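Local coordinates for type-2Aa cytolytic delta-endotoxin (Bacillus thuringiensis serovar kyushuensis, PDB 1CBY), which kills the larvae of dipteran insects by making pores in the epithelial cell membrane of the midgut, at residues 55-65 and 236-244; 84-95 and 218-226. All coordinates share one frame; numbering follows the deposited sequence.

Contact 1 (55-65 and 236-244)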
ATOM      1  N   ASN A  55      13.833   7.251  -9.131  1.00 36.04           N
ATOM      2  CA  ASN A  55      14.860   8.072  -8.496  1.00 31.89           C
ATOM      3  C   ASN A  55      14.390   9.521  -8.418  1.00 31.35           C
ATOM      4  O   ASN A  55      14.502  10.160  -7.376  1.00 32.80           O
ATOM      5  CB  ASN A  55      16.165   7.994  -9.289  1.00 37.45           C
ATOM      6  CG  ASN A  55      17.393   8.341  -8.452  1.00 44.98           C
ATOM      7  OD1 ASN A  55      18.519   8.053  -8.860  1.00 49.56           O
ATOM      8  ND2 ASN A  55      17.189   8.943  -7.285  1.00 44.17           N
ATOM      9  N   GLN A  56      13.846  10.027  -9.520  1.00 29.35           N
ATOM     10  CA  GLN A  56      13.346  11.397  -9.577  1.00 24.88           C
ATOM     11  C   GLN A  56      12.221  11.600  -8.573  1.00 21.60           C
ATOM     12  O   GLN A  56      12.183  12.603  -7.858  1.00 21.46           O
ATOM     13  CB  GLN A  56      12.848  11.720 -10.987  1.00 26.92           C
ATOM     14  CG  GLN A  56      12.280  13.122 -11.151  1.00 27.96           C
ATOM     15  CD  GLN A  56      11.862  13.418 -12.579  1.00 32.79           C
ATOM     16  OE1 GLN A  56      11.917  12.547 -13.450  1.00 35.75           O
ATOM     17  NE2 GLN A  56      11.443  14.650 -12.826  1.00 29.12           N
ATOM     18  N   ALA A  57      11.309  10.638  -8.519  1.00 22.58           N
ATOM     19  CA  ALA A  57      10.178  10.698  -7.602  1.00 24.94           C
ATOM     20  C   ALA A  57      10.649  10.719  -6.147  1.00 27.49           C
ATOM     21  O   ALA A  57      10.159  11.502  -5.326  1.00 24.79           O
ATOM     22  CB  ALA A  57       9.259   9.507  -7.842  1.00 24.68           C
ATOM     23  N   LEU A  58      11.618   9.862  -5.844  1.00 25.27           N
ATOM     24  CA  LEU A  58      12.171   9.744  -4.505  1.00 24.29           C
ATOM     25  C   LEU A  58      12.853  11.048  -4.093  1.00 28.19           C
ATOM     26  O   LEU A  58      12.746  11.480  -2.941  1.00 28.06           O
ATOM     27  CB  LEU A  58      13.144   8.566  -4.453  1.00 18.86           C
ATOM     28  CG  LEU A  58      13.180   7.729  -3.173  1.00 28.72           C
ATOM     29  CD1 LEU A  58      11.780   7.514  -2.611  1.00 27.96           C
ATOM     30  CD2 LEU A  58      13.843   6.399  -3.470  1.00 26.79           C
ATOM     31  N   HIS A  59      13.528  11.690  -5.039  1.00 26.51           N
ATOM     32  CA  HIS A  59      14.191  12.954  -4.764  1.00 22.88           C
ATOM     33  C   HIS A  59      13.156  14.002  -4.386  1.00 27.88           C
ATOM     34  O   HIS A  59      13.273  14.659  -3.350  1.00 36.90           O
ATOM     35  CB  HIS A  59      14.980  13.425  -5.981  1.00 13.43           C
ATOM     36  CG  HIS A  59      16.372  12.883  -6.039  1.00 19.54           C
ATOM     37  ND1 HIS A  59      16.623  11.535  -5.989  1.00 20.25           N
ATOM     38  CD2 HIS A  59      17.548  13.558  -6.108  1.00 23.65           C
ATOM     39  CE1 HIS A  59      17.937  11.416  -6.026  1.00 26.49           C
ATOM     40  NE2 HIS A  59      18.541  12.613  -6.098  1.00 27.99           N
ATOM     41  N   LEU A  60      12.124  14.129  -5.214  1.00 26.80           N
ATOM     42  CA  LEU A  60      11.051  15.090  -4.978  1.00 28.16           C
ATOM     43  C   LEU A  60      10.359  14.821  -3.647  1.00 26.89           C
ATOM     44  O   LEU A  60      10.047  15.751  -2.899  1.00 29.73           O
ATOM     45  CB  LEU A  60      10.045  15.050  -6.134  1.00 30.96           C
ATOM     46  CG  LEU A  60      10.524  15.699  -7.439  1.00 30.79           C
ATOM     47  CD1 LEU A  60       9.833  15.092  -8.649  1.00 34.54           C
ATOM     48  CD2 LEU A  60      10.291  17.195  -7.371  1.00 35.74           C
ATOM     49  N   ALA A  61      10.153  13.548  -3.336  1.00 24.57           N
ATOM     50  CA  ALA A  61       9.516  13.168  -2.081  1.00 28.13           C
ATOM     51  C   ALA A  61      10.349  13.662  -0.890  1.00 28.30           C
ATOM     52  O   ALA A  61       9.841  14.375  -0.021  1.00 25.29           O
ATOM     53  CB  ALA A  61       9.345  11.658  -2.017  1.00 25.56           C
ATOM     54  N   ASN A  62      11.635  13.314  -0.883  1.00 26.90           N
ATOM     55  CA  ASN A  62      12.547  13.710   0.190  1.00 24.59           C
ATOM     56  C   ASN A  62      12.648  15.212   0.358  1.00 26.11           C
ATOM     57  O   ASN A  62      12.730  15.704   1.484  1.00 30.39           O
ATOM     58  CB  ASN A  62      13.949  13.146  -0.037  1.00 21.71           C
ATOM     59  CG  ASN A  62      14.009  11.649   0.135  1.00 25.10           C
ATOM     60  OD1 ASN A  62      13.037  11.014   0.566  1.00 25.48           O
ATOM     61  ND2 ASN A  62      15.151  11.066  -0.202  1.00 27.11           N
ATOM     62  N   ALA A  63      12.657  15.941  -0.753  1.00 19.96           N
ATOM     63  CA  ALA A  63      12.755  17.394  -0.705  1.00 19.70           C
ATOM     64  C   ALA A  63      11.608  17.987   0.093  1.00 24.80           C
ATOM     65  O   ALA A  63      11.791  18.957   0.829  1.00 35.51           O
ATOM     66  CB  ALA A  63      12.774  17.976  -2.105  1.00 17.45           C
ATOM     67  N   PHE A  64      10.427  17.394  -0.022  1.00 31.14           N
ATOM     68  CA  PHE A  64       9.274  17.905   0.706  1.00 32.17           C
ATOM     69  C   PHE A  64       9.181  17.479   2.168  1.00 34.56           C
ATOM     70  O   PHE A  64       8.264  17.895   2.882  1.00 34.53           O
ATOM     71  CB  PHE A  64       7.982  17.627  -0.055  1.00 29.30           C
ATOM     72  CG  PHE A  64       7.791  18.529  -1.241  1.00 31.32           C
ATOM     73  CD1 PHE A  64       7.497  19.877  -1.061  1.00 28.48           C
ATOM     74  CD2 PHE A  64       7.937  18.042  -2.536  1.00 26.59           C
ATOM     75  CE1 PHE A  64       7.355  20.728  -2.147  1.00 28.53           C
ATOM     76  CE2 PHE A  64       7.797  18.885  -3.631  1.00 26.44           C
ATOM     77  CZ  PHE A  64       7.505  20.231  -3.436  1.00 30.68           C
ATOM     78  N   GLN A  65      10.147  16.681   2.622  1.00 32.32           N
ATOM     79  CA  GLN A  65      10.185  16.253   4.017  1.00 29.19           C
ATOM     80  C   GLN A  65      10.405  17.510   4.847  1.00 28.01           C
ATOM     81  O   GLN A  65       9.779  17.702   5.886  1.00 30.89           O
ATOM     82  CB  GLN A  65      11.347  15.290   4.263  1.00 21.84           C
ATOM     83  CG  GLN A  65      11.203  13.927   3.612  1.00 19.29           C
ATOM     84  CD  GLN A  65      10.162  13.049   4.284  1.00 20.00           C
ATOM     85  OE1 GLN A  65       9.637  13.374   5.353  1.00 17.34           O
ATOM     86  NE2 GLN A  65       9.853  11.929   3.653  1.00 27.66           N
ATOM     87  N   ILE A 236      20.156   4.658  -4.828  1.00 32.26           N
ATOM     88  CA  ILE A 236      18.919   5.429  -4.832  1.00 36.78           C
ATOM     89  C   ILE A 236      18.369   5.619  -3.418  1.00 33.68           C
ATOM     90  O   ILE A 236      18.093   6.742  -3.004  1.00 35.22           O
ATOM     91  CB  ILE A 236      17.848   4.779  -5.758  1.00 38.34           C
ATOM     92  CG1 ILE A 236      18.322   4.829  -7.215  1.00 36.79           C
ATOM     93  CG2 ILE A 236      16.509   5.494  -5.621  1.00 36.18           C
ATOM     94  CD1 ILE A 236      17.357   4.231  -8.204  1.00 34.29           C
ATOM     95  N   PHE A 237      18.274   4.537  -2.656  1.00 32.93           N
ATOM     96  CA  PHE A 237      17.746   4.629  -1.301  1.00 33.03           C
ATOM     97  C   PHE A 237      18.703   5.201  -0.254  1.00 36.40           C
ATOM     98  O   PHE A 237      18.331   5.352   0.908  1.00 43.86           O
ATOM     99  CB  PHE A 237      17.173   3.281  -0.864  1.00 29.63           C
ATOM    100  CG  PHE A 237      15.938   2.883  -1.625  1.00 37.17           C
ATOM    101  CD1 PHE A 237      16.035   2.181  -2.822  1.00 37.56           C
ATOM    102  CD2 PHE A 237      14.676   3.248  -1.167  1.00 36.54           C
ATOM    103  CE1 PHE A 237      14.893   1.851  -3.553  1.00 34.56           C
ATOM    104  CE2 PHE A 237      13.530   2.921  -1.893  1.00 36.57           C
ATOM    105  CZ  PHE A 237      13.640   2.223  -3.086  1.00 31.64           C
ATOM    106  N   ASN A 238      19.927   5.524  -0.658  1.00 38.68           N
ATOM    107  CA  ASN A 238      20.906   6.110   0.261  1.00 36.00           C
ATOM    108  C   ASN A 238      20.775   7.627   0.295  1.00 34.82           C
ATOM    109  O   ASN A 238      21.355   8.288   1.159  1.00 42.33           O
ATOM    110  CB  ASN A 238      22.336   5.751  -0.149  1.00 40.21           C
ATOM    111  CG  ASN A 238      22.794   4.409   0.394  1.00 44.31           C
ATOM    112  OD1 ASN A 238      23.929   3.996   0.156  1.00 47.12           O
ATOM    113  ND2 ASN A 238      21.926   3.722   1.128  1.00 51.18           N
ATOM    114  N   VAL A 239      20.049   8.179  -0.671  1.00 30.08           N
ATOM    115  CA  VAL A 239      19.852   9.622  -0.755  1.00 34.32           C
ATOM    116  C   VAL A 239      19.128  10.117   0.497  1.00 33.13           C
ATOM    117  O   VAL A 239      18.175   9.492   0.961  1.00 34.77           O
ATOM    118  CB  VAL A 239      19.044  10.003  -2.030  1.00 36.82           C
ATOM    119  CG1 VAL A 239      18.806  11.506  -2.088  1.00 38.25           C
ATOM    120  CG2 VAL A 239      19.782   9.539  -3.286  1.00 34.26           C
ATOM    121  N   ASN A 240      19.596  11.226   1.053  1.00 34.52           N
ATOM    122  CA  ASN A 240      18.983  11.784   2.255  1.00 34.92           C
ATOM    123  C   ASN A 240      18.110  12.976   1.909  1.00 33.23           C
ATOM    124  O   ASN A 240      17.890  13.259   0.736  1.00 35.23           O
ATOM    125  CB  ASN A 240      20.052  12.170   3.285  1.00 38.52           C
ATOM    126  CG  ASN A 240      21.082  13.161   2.749  1.00 42.64           C
ATOM    127  OD1 ASN A 240      22.104  13.383   3.386  1.00 51.03           O
ATOM    128  ND2 ASN A 240      20.823  13.752   1.589  1.00 52.97           N
ATOM    129  N   ASN A 241      17.643  13.698   2.920  1.00 27.75           N
ATOM    130  CA  ASN A 241      16.788  14.855   2.683  1.00 25.62           C
ATOM    131  C   ASN A 241      17.585  16.151   2.591  1.00 27.03           C
ATOM    132  O   ASN A 241      17.088  17.210   2.968  1.00 32.55           O
ATOM    133  CB  ASN A 241      15.750  14.989   3.803  1.00 28.40           C
ATOM    134  CG  ASN A 241      15.038  13.687   4.114  1.00 29.34           C
ATOM    135  OD1 ASN A 241      14.604  13.470   5.241  1.00 37.50           O
ATOM    136  ND2 ASN A 241      14.917  12.816   3.125  1.00 31.19           N
ATOM    137  N   TYR A 242      18.805  16.086   2.070  1.00 31.27           N
ATOM    138  CA  TYR A 242      19.638  17.282   1.991  1.00 33.94           C
ATOM    139  C   TYR A 242      20.268  17.487   0.626  1.00 41.76           C
ATOM    140  O   TYR A 242      20.580  16.523  -0.071  1.00 37.51           O
ATOM    141  CB  TYR A 242      20.714  17.243   3.087  1.00 30.43           C
ATOM    142  CG  TYR A 242      20.136  17.283   4.488  1.00 28.01           C
ATOM    143  CD1 TYR A 242      19.682  16.120   5.114  1.00 22.07           C
ATOM    144  CD2 TYR A 242      19.988  18.491   5.166  1.00 29.60           C
ATOM    145  CE1 TYR A 242      19.086  16.165   6.370  1.00 23.16           C
ATOM    146  CE2 TYR A 242      19.395  18.546   6.426  1.00 21.33           C
ATOM    147  CZ  TYR A 242      18.945  17.383   7.018  1.00 22.13           C
ATOM    148  OH  TYR A 242      18.336  17.439   8.248  1.00 27.63           O
ATOM    149  N   ASN A 243      20.468  18.756   0.265  1.00 50.39           N
ATOM    150  CA  ASN A 243      21.051  19.139  -1.018  1.00 59.07           C
ATOM    151  C   ASN A 243      20.172  18.622  -2.149  1.00 67.73           C
ATOM    152  O   ASN A 243      20.581  17.763  -2.933  1.00 68.99           O
ATOM    153  CB  ASN A 243      22.478  18.602  -1.151  1.00 59.44           C
ATOM    154  CG  ASN A 243      23.355  19.007   0.008  1.00 64.96           C
ATOM    155  OD1 ASN A 243      23.498  20.189   0.303  1.00 71.72           O
ATOM    156  ND2 ASN A 243      23.947  18.024   0.673  1.00 68.10           N
ATOM    157  N   LEU A 244      18.944  19.133  -2.210  1.00 74.80           N
ATOM    158  CA  LEU A 244      17.999  18.712  -3.238  1.00 80.57           C
ATOM    159  C   LEU A 244      17.342  19.849  -4.022  1.00 86.93           C
ATOM    160  O   LEU A 244      16.839  19.628  -5.128  1.00 90.45           O
ATOM    161  CB  LEU A 244      16.931  17.792  -2.633  1.00 73.41           C
ATOM    162  CG  LEU A 244      17.399  16.447  -2.070  1.00 66.32           C
ATOM    163  CD1 LEU A 244      16.219  15.646  -1.575  1.00 64.73           C
ATOM    164  CD2 LEU A 244      18.155  15.664  -3.127  1.00 63.97           C
TER
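Leu58, His59 and Asn62 on the flank of helix 54-63 receive Ile236, Phe237, Val239, Asn241 and Leu244, from the end of helix 233-237 and the C-terminal tail beyond it. In the Cyt toxin fold this helix packs on the central sheet through Ala57, Leu60 and Ala61. The tail lies past the C-terminal processing stop at Ser228, so it is probably absent from the active toxin. Ser38, the N-terminal stop, also meets it, bonding to Phe237 O.

At one end, Leu58 CD2 serves two partners. It touches Ile236 CG2 at 3.5 Å and lies over one face of the Phe237 ring, 4.1 Å from the centroid and nearer the rim. Ile236 CG1 passes Asn55 OD1, which is bonded to Ser229. Ile31 of the second subunit also packs on Leu58, placing this corner at the protoxin dimer interface.

Farther along, Val239 points CG1 at a face of the His59 imidazole, 23° off the ring normal. Asn62 OD1 takes a hydrogen bond from Lys29 of the second subunit. Asn241, its backbone N bonded to Asp39, lies against Asn62 and Gln65. Leu244, poorly ordered, packs across His59, Asn62 and Ala63: its CD1 lies 3.6 Å from His59 O and 3.7 Å from Asn62 CB, while its CD2 stands 3.7 Å from His59 CD2.

Contact 2 (84-95 and 218-226)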
ATOM      1  N   ALA A  84       9.216  24.367  -2.979  1.00 45.68           N
ATOM      2  CA  ALA A  84       8.652  24.215  -4.317  1.00 46.41           C
ATOM      3  C   ALA A  84       9.334  25.121  -5.335  1.00 44.96           C
ATOM      4  O   ALA A  84       9.824  24.657  -6.364  1.00 45.66           O
ATOM      5  CB  ALA A  84       7.160  24.495  -4.290  1.00 45.23           C
ATOM      6  N   ASN A  85       9.399  26.410  -5.028  1.00 45.81           N
ATOM      7  CA  ASN A  85      10.019  27.378  -5.924  1.00 47.13           C
ATOM      8  C   ASN A  85      11.534  27.252  -6.014  1.00 43.17           C
ATOM      9  O   ASN A  85      12.192  28.112  -6.601  1.00 47.44           O
ATOM     10  CB  ASN A  85       9.633  28.804  -5.521  1.00 53.08           C
ATOM     11  CG  ASN A  85       8.168  29.110  -5.789  1.00 59.34           C
ATOM     12  OD1 ASN A  85       7.477  29.691  -4.953  1.00 62.46           O
ATOM     13  ND2 ASN A  85       7.686  28.719  -6.962  1.00 65.02           N
ATOM     14  N   GLY A  86      12.084  26.186  -5.437  1.00 39.09           N
ATOM     15  CA  GLY A  86      13.519  25.972  -5.474  1.00 34.01           C
ATOM     16  C   GLY A  86      13.914  24.735  -6.263  1.00 33.27           C
ATOM     17  O   GLY A  86      15.090  24.550  -6.594  1.00 31.51           O
ATOM     18  N   ILE A  87      12.943  23.867  -6.540  1.00 31.95           N
ATOM     19  CA  ILE A  87      13.206  22.649  -7.299  1.00 32.24           C
ATOM     20  C   ILE A  87      13.548  23.054  -8.732  1.00 37.01           C
ATOM     21  O   ILE A  87      12.839  23.854  -9.350  1.00 39.76           O
ATOM     22  CB  ILE A  87      11.973  21.713  -7.340  1.00 34.12           C
ATOM     23  CG1 ILE A  87      11.477  21.385  -5.926  1.00 36.02           C
ATOM     24  CG2 ILE A  87      12.314  20.439  -8.093  1.00 30.58           C
ATOM     25  CD1 ILE A  87      12.431  20.557  -5.104  1.00 35.42           C
ATOM     26  N   PRO A  88      14.675  22.557  -9.256  1.00 36.63           N
ATOM     27  CA  PRO A  88      15.072  22.895 -10.626  1.00 35.08           C
ATOM     28  C   PRO A  88      14.212  22.231 -11.699  1.00 35.43           C
ATOM     29  O   PRO A  88      13.808  21.075 -11.556  1.00 33.97           O
ATOM     30  CB  PRO A  88      16.517  22.401 -10.688  1.00 34.14           C
ATOM     31  CG  PRO A  88      16.524  21.254  -9.724  1.00 39.17           C
ATOM     32  CD  PRO A  88      15.737  21.808  -8.569  1.00 33.82           C
ATOM     33  N   ASN A  89      13.935  22.984 -12.766  1.00 36.56           N
ATOM     34  CA  ASN A  89      13.152  22.526 -13.921  1.00 34.69           C
ATOM     35  C   ASN A  89      11.747  22.047 -13.580  1.00 31.53           C
ATOM     36  O   ASN A  89      11.326  20.970 -14.006  1.00 24.89           O
ATOM     37  CB  ASN A  89      13.905  21.422 -14.675  1.00 40.44           C
ATOM     38  CG  ASN A  89      15.359  21.772 -14.916  1.00 50.99           C
ATOM     39  OD1 ASN A  89      15.693  22.916 -15.222  1.00 60.89           O
ATOM     40  ND2 ASN A  89      16.237  20.794 -14.744  1.00 56.81           N
ATOM     41  N   SER A  90      11.005  22.876 -12.857  1.00 33.07           N
ATOM     42  CA  SER A  90       9.654  22.529 -12.451  1.00 34.62           C
ATOM     43  C   SER A  90       8.751  23.754 -12.457  1.00 37.05           C
ATOM     44  O   SER A  90       9.200  24.858 -12.761  1.00 43.23           O
ATOM     45  CB  SER A  90       9.682  21.905 -11.049  1.00 35.84           C
ATOM     46  OG  SER A  90      10.347  22.744 -10.120  1.00 31.28           O
ATOM     47  N   ALA A  91       7.481  23.554 -12.120  1.00 36.21           N
ATOM     48  CA  ALA A  91       6.510  24.637 -12.071  1.00 35.81           C
ATOM     49  C   ALA A  91       5.351  24.239 -11.166  1.00 36.60           C
ATOM     50  O   ALA A  91       4.899  23.091 -11.196  1.00 39.56           O
ATOM     51  CB  ALA A  91       5.998  24.948 -13.471  1.00 37.46           C
ATOM     52  N   ILE A  92       4.896  25.182 -10.344  1.00 36.64           N
ATOM     53  CA  ILE A  92       3.788  24.944  -9.422  1.00 34.62           C
ATOM     54  C   ILE A  92       2.471  25.120 -10.163  1.00 33.76           C
ATOM     55  O   ILE A  92       2.120  26.227 -10.568  1.00 38.69           O
ATOM     56  CB  ILE A  92       3.832  25.917  -8.226  1.00 32.32           C
ATOM     57  CG1 ILE A  92       5.145  25.749  -7.463  1.00 34.07           C
ATOM     58  CG2 ILE A  92       2.654  25.675  -7.305  1.00 28.52           C
ATOM     59  CD1 ILE A  92       5.289  26.689  -6.297  1.00 40.76           C
ATOM     60  N   VAL A  93       1.756  24.017 -10.344  1.00 34.28           N
ATOM     61  CA  VAL A  93       0.480  24.018 -11.051  1.00 30.32           C
ATOM     62  C   VAL A  93      -0.656  24.683 -10.285  1.00 35.42           C
ATOM     63  O   VAL A  93      -1.243  25.652 -10.762  1.00 43.11           O
ATOM     64  CB  VAL A  93       0.066  22.583 -11.443  1.00 24.79           C
ATOM     65  CG1 VAL A  93      -1.335  22.566 -12.011  1.00 25.53           C
ATOM     66  CG2 VAL A  93       1.041  22.025 -12.455  1.00 20.74           C
ATOM     67  N   LYS A  94      -0.960  24.174  -9.098  1.00 37.46           N
ATOM     68  CA  LYS A  94      -2.056  24.710  -8.299  1.00 38.29           C
ATOM     69  C   LYS A  94      -1.758  24.451  -6.829  1.00 37.92           C
ATOM     70  O   LYS A  94      -1.112  23.458  -6.497  1.00 45.17           O
ATOM     71  CB  LYS A  94      -3.356  24.001  -8.710  1.00 46.59           C
ATOM     72  CG  LYS A  94      -4.650  24.771  -8.471  1.00 56.32           C
ATOM     73  CD  LYS A  94      -5.219  24.538  -7.077  1.00 65.57           C
ATOM     74  CE  LYS A  94      -6.534  25.287  -6.891  1.00 67.44           C
ATOM     75  NZ  LYS A  94      -7.161  25.036  -5.565  1.00 66.76           N
ATOM     76  N   THR A  95      -2.179  25.360  -5.957  1.00 32.85           N
ATOM     77  CA  THR A  95      -1.955  25.199  -4.523  1.00 31.86           C
ATOM     78  C   THR A  95      -3.297  25.284  -3.817  1.00 27.58           C
ATOM     79  O   THR A  95      -4.285  25.706  -4.416  1.00 28.52           O
ATOM     80  CB  THR A  95      -1.010  26.298  -3.938  1.00 36.52           C
ATOM     81  OG1 THR A  95      -1.562  27.598  -4.174  1.00 40.81           O
ATOM     82  CG2 THR A  95       0.378  26.226  -4.569  1.00 30.32           C
ATOM     83  N   LYS A 218      -3.849  21.049   3.063  1.00 27.99           N
ATOM     84  CA  LYS A 218      -2.719  21.834   2.567  1.00 27.16           C
ATOM     85  C   LYS A 218      -2.091  21.006   1.461  1.00 20.02           C
ATOM     86  O   LYS A 218      -1.617  19.894   1.704  1.00 19.80           O
ATOM     87  CB  LYS A 218      -1.715  22.094   3.692  1.00 31.05           C
ATOM     88  CG  LYS A 218      -2.243  23.030   4.768  1.00 36.06           C
ATOM     89  CD  LYS A 218      -1.383  23.006   6.021  1.00 50.52           C
ATOM     90  CE  LYS A 218      -1.563  21.704   6.786  1.00 55.95           C
ATOM     91  NZ  LYS A 218      -0.675  21.622   7.978  1.00 56.02           N
ATOM     92  N   ALA A 219      -2.127  21.533   0.242  1.00 18.92           N
ATOM     93  CA  ALA A 219      -1.602  20.814  -0.909  1.00 19.11           C
ATOM     94  C   ALA A 219      -1.149  21.725  -2.035  1.00 21.57           C
ATOM     95  O   ALA A 219      -1.592  22.872  -2.155  1.00 22.72           O
ATOM     96  CB  ALA A 219      -2.657  19.857  -1.438  1.00 13.19           C
ATOM     97  N   LEU A 220      -0.259  21.197  -2.863  1.00 20.80           N
ATOM     98  CA  LEU A 220       0.245  21.918  -4.014  1.00 19.44           C
ATOM     99  C   LEU A 220       0.742  20.880  -5.002  1.00 22.36           C
ATOM    100  O   LEU A 220       1.274  19.842  -4.601  1.00 21.52           O
ATOM    101  CB  LEU A 220       1.376  22.876  -3.633  1.00 18.28           C
ATOM    102  CG  LEU A 220       2.787  22.341  -3.393  1.00 25.76           C
ATOM    103  CD1 LEU A 220       3.762  23.494  -3.441  1.00 31.72           C
ATOM    104  CD2 LEU A 220       2.869  21.624  -2.060  1.00 34.58           C
ATOM    105  N   THR A 221       0.487  21.118  -6.284  1.00 27.60           N
ATOM    106  CA  THR A 221       0.930  20.205  -7.325  1.00 25.49           C
ATOM    107  C   THR A 221       2.081  20.850  -8.070  1.00 26.10           C
ATOM    108  O   THR A 221       1.988  21.995  -8.517  1.00 29.70           O
ATOM    109  CB  THR A 221      -0.194  19.879  -8.311  1.00 18.20           C
ATOM    110  OG1 THR A 221      -1.375  19.519  -7.581  1.00 21.34           O
ATOM    111  CG2 THR A 221       0.218  18.719  -9.200  1.00  8.72           C
ATOM    112  N   LEU A 222       3.177  20.116  -8.180  1.00 29.41           N
ATOM    113  CA  LEU A 222       4.364  20.603  -8.857  1.00 30.51           C
ATOM    114  C   LEU A 222       4.748  19.645  -9.979  1.00 34.43           C
ATOM    115  O   LEU A 222       4.711  18.426  -9.801  1.00 40.89           O
ATOM    116  CB  LEU A 222       5.513  20.714  -7.852  1.00 22.60           C
ATOM    117  CG  LEU A 222       6.868  21.149  -8.403  1.00 28.89           C
ATOM    118  CD1 LEU A 222       7.387  22.332  -7.603  1.00 31.68           C
ATOM    119  CD2 LEU A 222       7.844  19.984  -8.368  1.00 29.52           C
ATOM    120  N   VAL A 223       5.042  20.191 -11.151  1.00 31.67           N
ATOM    121  CA  VAL A 223       5.460  19.364 -12.272  1.00 32.16           C
ATOM    122  C   VAL A 223       6.930  19.666 -12.536  1.00 36.60           C
ATOM    123  O   VAL A 223       7.357  20.817 -12.444  1.00 35.94           O
ATOM    124  CB  VAL A 223       4.626  19.623 -13.557  1.00 32.17           C
ATOM    125  CG1 VAL A 223       3.179  19.189 -13.344  1.00 29.63           C
ATOM    126  CG2 VAL A 223       4.709  21.089 -13.975  1.00 24.43           C
ATOM    127  N   GLN A 224       7.712  18.623 -12.793  1.00 36.84           N
ATOM    128  CA  GLN A 224       9.134  18.773 -13.077  1.00 36.35           C
ATOM    129  C   GLN A 224       9.471  17.979 -14.330  1.00 37.70           C
ATOM    130  O   GLN A 224       8.949  16.882 -14.536  1.00 39.67           O
ATOM    131  CB  GLN A 224       9.972  18.259 -11.913  1.00 35.98           C
ATOM    132  CG  GLN A 224      11.463  18.285 -12.190  1.00 37.01           C
ATOM    133  CD  GLN A 224      12.264  17.652 -11.080  1.00 42.47           C
ATOM    134  OE1 GLN A 224      12.011  16.509 -10.692  1.00 46.04           O
ATOM    135  NE2 GLN A 224      13.230  18.390 -10.552  1.00 41.18           N
ATOM    136  N   ALA A 225      10.339  18.534 -15.168  1.00 37.21           N
ATOM    137  CA  ALA A 225      10.736  17.878 -16.404  1.00 34.48           C
ATOM    138  C   ALA A 225      11.238  16.475 -16.101  1.00 34.42           C
ATOM    139  O   ALA A 225      11.980  16.269 -15.138  1.00 37.16           O
ATOM    140  CB  ALA A 225      11.814  18.686 -17.101  1.00 34.93           C
ATOM    141  N   LEU A 226      10.798  15.512 -16.900  1.00 31.55           N
ATOM    142  CA  LEU A 226      11.184  14.124 -16.719  1.00 33.98           C
ATOM    143  C   LEU A 226      12.698  13.933 -16.762  1.00 36.87           C
ATOM    144  O   LEU A 226      13.382  14.469 -17.637  1.00 36.52           O
ATOM    145  CB  LEU A 226      10.499  13.259 -17.774  1.00 37.55           C
ATOM    146  CG  LEU A 226       9.570  12.166 -17.247  1.00 41.79           C
ATOM    147  CD1 LEU A 226       8.684  12.705 -16.139  1.00 40.37           C
ATOM    148  CD2 LEU A 226       8.743  11.611 -18.397  1.00 43.31           C
TER
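Ser90, Ala91 and Ile92 pair with Gln224, Val223 and Leu222 in an antiparallel ladder between strands 90-102 and 210-225 of the central sheet. The axes of these short strand pieces run at 156° to each other.

Among the backbone bonds, Val223 N donates to Ala91 O (2.9 Å), and Ala225 N reaches Asn89 O in the loop before the strand. Farther on, Val93 N bonds Thr221 O (2.7 Å) while Thr221 N turns to Lys94 O (2.8 Å). Val93 and Lys94 thus stand opposite Thr221, a beta bulge at which Val93 has near-helical backbone angles.

The polar side chains centre on the Ile87-Asn89 loop. Gln224 leaves its strand fully extended, CG anti to the backbone N (chi1 175°), and its NE2 gives Pro88 O a nearly linear bond of 2.9 Å lying in the plane of the amide. OE1 takes a bond from Gln56, so both ends of the group are used and its rotation is fixed. Ser90 OG donates to Ile87 O from above the carbonyl plane (2.8 Å), holding the loop to its own strand. Away from the loop, Thr221 OG1 bonds Val121 O.

Apolar contacts fall on two sides of the sheet. With Ser90 and Gln224, Leu220 and Leu222 face the helices: Leu220 CD1 meets Ala84 CB at 3.6 Å, and Leu222 CD1 spans Ala84 and Ile92 CG1. Leu220 also packs on Leu81 of helix 77-84, and Leu222 on Leu60 of helix 54-63. On the other side, Val93 CG2 crosses Val223 CG1 at about a right angle (3.7 Å).

The strand is therefore joined by its backbone, whereas the loop leading into it is held by the Gln224 amide, the Ser90 hydroxyl and the backbone bond at Asn89.

In the fold
From the N terminus, the chain enters helix 54-63, passes helix 77-84 and then reaches strand 90-102. There 122 residues separate segment 84-95 from segment 218-226, which returns beside it and closes contact 2. The chain runs on past Ser228 and through helix 233-237, and its tail comes back to helix 54-63 to close contact 1. Contact 2 is therefore nested inside the larger loop, and the two centres lie 15 Å apart. Gln56 joins them, its NE2 also bonding Ala225 O, while Leu60 packs on Gln224. Helix 54-63 thus lies between the sheet, where contact 2 pairs two strands, and the C-terminal tail held by contact 1.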